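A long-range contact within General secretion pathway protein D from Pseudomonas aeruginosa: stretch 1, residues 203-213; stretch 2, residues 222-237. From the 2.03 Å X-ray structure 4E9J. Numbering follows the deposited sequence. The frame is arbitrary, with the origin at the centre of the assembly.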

# COMPACT_ATOMS: atom_id res chain seq x y z
N GLN A 203 10.88 31.83 -12.89
CA GLN A 203 10.20 31.74 -14.18
C GLN A 203 8.82 31.05 -14.13
O GLN A 203 8.07 31.18 -15.11
CB GLN A 203 11.11 31.02 -15.20
CG GLN A 203 12.35 31.84 -15.58
CD GLN A 203 13.62 31.03 -15.66
OE1 GLN A 203 13.71 29.87 -15.23
NE2 GLN A 203 14.65 31.65 -16.23
N ALA A 204 8.44 30.35 -13.05
CA ALA A 204 7.14 29.66 -12.98
C ALA A 204 6.09 30.54 -12.28
O ALA A 204 5.58 30.16 -11.23
CB ALA A 204 7.29 28.33 -12.25
N LYS A 205 5.76 31.72 -12.87
CA LYS A 205 4.82 32.72 -12.31
C LYS A 205 3.54 32.05 -11.86
O LYS A 205 2.99 31.25 -12.61
CB LYS A 205 4.49 33.83 -13.33
N GLY A 206 3.14 32.29 -10.62
CA GLY A 206 1.94 31.70 -10.05
C GLY A 206 2.15 30.39 -9.31
O GLY A 206 1.36 30.07 -8.43
N ALA A 207 3.19 29.59 -9.68
CA ALA A 207 3.49 28.30 -9.05
C ALA A 207 4.48 28.36 -7.86
O ALA A 207 4.73 27.34 -7.24
CB ALA A 207 4.01 27.32 -10.09
N ALA A 208 5.04 29.55 -7.53
CA ALA A 208 5.98 29.72 -6.41
C ALA A 208 5.34 29.22 -5.12
O ALA A 208 4.18 29.51 -4.86
CB ALA A 208 6.34 31.21 -6.26
N GLY A 209 6.07 28.40 -4.38
CA GLY A 209 5.56 27.78 -3.17
C GLY A 209 5.24 26.32 -3.40
O GLY A 209 5.21 25.56 -2.44
N ALA A 210 4.98 25.91 -4.67
CA ALA A 210 4.70 24.50 -4.97
C ALA A 210 6.02 23.71 -5.01
O ALA A 210 7.09 24.29 -4.98
CB ALA A 210 3.94 24.38 -6.27
N GLN A 211 5.93 22.38 -4.98
CA GLN A 211 7.11 21.50 -4.93
C GLN A 211 6.82 20.25 -5.77
O GLN A 211 5.64 19.93 -5.94
CB GLN A 211 7.40 21.16 -3.45
CG GLN A 211 8.37 20.00 -3.19
CD GLN A 211 8.56 19.73 -1.72
OE1 GLN A 211 8.17 20.50 -0.85
NE2 GLN A 211 9.19 18.61 -1.40
N VAL A 212 7.87 19.60 -6.34
CA VAL A 212 7.77 18.40 -7.20
C VAL A 212 8.47 17.26 -6.54
O VAL A 212 9.57 17.49 -6.05
CB VAL A 212 8.48 18.61 -8.59
CG1 VAL A 212 8.23 17.42 -9.52
CG2 VAL A 212 8.07 19.88 -9.28
N ILE A 213 7.92 16.03 -6.59
CA ILE A 213 8.57 14.80 -6.18
C ILE A 213 8.50 13.89 -7.43
O ILE A 213 7.41 13.59 -7.92
CB ILE A 213 7.94 14.10 -4.96
CG1 ILE A 213 8.22 14.94 -3.67
CG2 ILE A 213 8.45 12.67 -4.81
CD1 ILE A 213 7.45 14.52 -2.42
N ILE A 222 4.68 13.96 -8.62
CA ILE A 222 3.78 14.25 -7.49
C ILE A 222 4.01 15.72 -7.18
O ILE A 222 5.14 16.09 -6.93
CB ILE A 222 4.06 13.36 -6.30
CG1 ILE A 222 3.79 11.89 -6.66
CG2 ILE A 222 3.24 13.79 -5.09
CD1 ILE A 222 4.50 10.90 -5.71
N ILE A 223 2.97 16.54 -7.32
CA ILE A 223 3.07 17.98 -7.12
C ILE A 223 2.38 18.35 -5.81
O ILE A 223 1.22 18.01 -5.60
CB ILE A 223 2.40 18.72 -8.30
CG1 ILE A 223 2.87 18.19 -9.68
CG2 ILE A 223 2.60 20.27 -8.16
CD1 ILE A 223 4.40 18.18 -9.89
N LEU A 224 3.09 19.10 -4.95
CA LEU A 224 2.59 19.55 -3.66
C LEU A 224 2.66 21.04 -3.59
O LEU A 224 3.33 21.68 -4.40
CB LEU A 224 3.43 18.98 -2.56
CG LEU A 224 3.31 17.47 -2.44
CD1 LEU A 224 4.67 16.83 -2.69
CD2 LEU A 224 2.71 17.10 -1.11
N GLY A 225 1.95 21.58 -2.61
CA GLY A 225 1.94 23.01 -2.32
C GLY A 225 0.59 23.53 -1.92
O GLY A 225 -0.39 22.78 -1.91
N PRO A 226 0.50 24.84 -1.65
CA PRO A 226 -0.81 25.45 -1.37
C PRO A 226 -1.72 25.34 -2.62
O PRO A 226 -1.22 25.15 -3.74
CB PRO A 226 -0.47 26.88 -0.96
CG PRO A 226 0.85 27.14 -1.49
CD PRO A 226 1.57 25.86 -1.65
N PRO A 227 -3.05 25.30 -2.42
CA PRO A 227 -3.95 24.98 -3.55
C PRO A 227 -3.78 25.70 -4.88
O PRO A 227 -3.74 25.04 -5.92
CB PRO A 227 -5.35 25.21 -2.98
CG PRO A 227 -5.21 25.22 -1.54
CD PRO A 227 -3.79 25.46 -1.16
N GLN A 228 -3.72 27.03 -4.90
CA GLN A 228 -3.60 27.76 -6.17
C GLN A 228 -2.24 27.57 -6.82
O GLN A 228 -2.18 27.43 -8.04
CB GLN A 228 -3.94 29.26 -6.02
CG GLN A 228 -5.44 29.56 -6.09
CD GLN A 228 -6.24 28.85 -5.01
OE1 GLN A 228 -6.22 29.23 -3.84
NE2 GLN A 228 -6.94 27.78 -5.38
N ALA A 229 -1.15 27.59 -6.04
CA ALA A 229 0.21 27.38 -6.59
C ALA A 229 0.35 25.96 -7.13
O ALA A 229 0.79 25.78 -8.25
CB ALA A 229 1.26 27.66 -5.54
N ARG A 230 -0.16 24.97 -6.40
CA ARG A 230 -0.17 23.57 -6.85
C ARG A 230 -0.99 23.45 -8.15
O ARG A 230 -0.57 22.77 -9.11
CB ARG A 230 -0.79 22.72 -5.75
CG ARG A 230 -0.69 21.23 -5.95
CD ARG A 230 -1.19 20.54 -4.71
NE ARG A 230 -2.66 20.47 -4.64
CZ ARG A 230 -3.43 20.87 -3.63
NH1 ARG A 230 -4.75 20.71 -3.69
NH2 ARG A 230 -2.91 21.42 -2.54
N ALA A 231 -2.12 24.15 -8.22
CA ALA A 231 -2.92 24.13 -9.45
C ALA A 231 -2.15 24.72 -10.64
O ALA A 231 -2.23 24.19 -11.75
CB ALA A 231 -4.25 24.84 -9.23
N LYS A 232 -1.31 25.75 -10.39
CA LYS A 232 -0.51 26.34 -11.46
C LYS A 232 0.66 25.44 -11.85
O LYS A 232 0.94 25.30 -13.04
CB LYS A 232 -0.01 27.74 -11.07
N LEU A 233 1.34 24.82 -10.89
CA LEU A 233 2.48 23.94 -11.23
C LEU A 233 1.99 22.71 -12.01
O LEU A 233 2.69 22.25 -12.91
CB LEU A 233 3.28 23.54 -9.99
CG LEU A 233 4.60 22.77 -10.26
CD1 LEU A 233 5.55 23.57 -11.10
CD2 LEU A 233 5.27 22.41 -8.97
N VAL A 234 0.76 22.24 -11.72
CA VAL A 234 0.14 21.13 -12.48
C VAL A 234 -0.01 21.54 -13.96
O VAL A 234 0.35 20.78 -14.85
CB VAL A 234 -1.19 20.64 -11.85
CG1 VAL A 234 -1.92 19.66 -12.77
CG2 VAL A 234 -0.94 19.98 -10.49
N GLN A 235 -0.49 22.77 -14.22
CA GLN A 235 -0.64 23.27 -15.59
C GLN A 235 0.72 23.36 -16.28
O GLN A 235 0.84 22.92 -17.42
CB GLN A 235 -1.34 24.65 -15.62
N LEU A 236 1.73 23.92 -15.59
CA LEU A 236 3.11 24.04 -16.10
C LEU A 236 3.70 22.67 -16.42
O LEU A 236 4.36 22.54 -17.44
CB LEU A 236 4.02 24.74 -15.07
CG LEU A 236 5.43 25.13 -15.59
CD1 LEU A 236 5.36 26.22 -16.66
CD2 LEU A 236 6.34 25.60 -14.46
N ALA A 237 3.50 21.67 -15.53
CA ALA A 237 3.96 20.29 -15.75
C ALA A 237 3.33 19.68 -16.99
O ALA A 237 4.03 19.03 -17.78
CB ALA A 237 3.66 19.43 -14.54

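The contact has two parts: a short antiparallel ladder, in which residues 211-213 pair with 222-224, and a loop that lies against the helix beginning at Pro227. Ile213, Leu224 and Leu233 lead into most of it.

Ile213, the residue with the largest covered area, is held first by its backbone. Its N donates to Ile222 O at 2.8 Å, and Ile222 N returns a bond to Ile213 O, also 2.8 Å, closing the narrow ring typical of a hydrogen-bonded antiparallel pair. Such a pair sets its side chains next to each other on one face, and the two beta-branched residues, well suited to extended backbone, approach to 4.2 Å between Ile213 CB and Ile222 CB. With chi1 m and chi2 t, Ile213 also places CD1 3.6 Å from Leu224 CD1, so the packing runs diagonally along the face as well as straight across.

Leu224 covers nearly as much. Its N donates to Gln211 O at 2.9 Å with an almost straight angle of 172°, and its O accepts from Gln211 N at 2.8 Å. The aliphatic branches of Leu224 fill the same face as Ile213, Ile222 and Gln211. Between the two hydrogen-bonded pairs, Val212 and Ile223 form a non-hydrogen-bonded pair with side chains on the other face, where Val212 CG1 lies 3.9 Å from Ile223 CD1.

That second face meets the helix through Leu233. Its CB points sideways, but the t, p rotamer brings the end of the chain nearer, with CD2 3.8 Å from Val212 CG2 and 3.6 Å from Ala210 CB. A long, branched apolar side chain can thus join strand to loop.

The loop residues that touch the other stretch, Ala204 and Gly206 to Ala210, are all alanine or glycine, and small residues suit so close an approach. Ala207 CA comes within 4.2 Å of Ala229 CA, and Ala207 CB packs 3.9 Å from Leu233 CB. Two successive type II turns, Ala204 to Ala207 and Ala207 to Ala210, shape this segment, closed by Ala207 N to Ala204 O at 2.9 Å and Ala210 N to Ala207 O at 3.0 Å. Gly206 and Gly209 occupy their third positions, with positive phi that favors glycine. Gly206 O also makes a CA-H...O contact with Ala229 CA at 3.5 Å. Farther along the helix, Leu236 CD2 reaches Ala204 CB at 3.6 Å.

Where strand gives way to helix, Gly225 has a phi of 141°, and a CB there would lie 2.8 Å from Ala210 CA, a clash. Glycine therefore suits both the backbone and the packing.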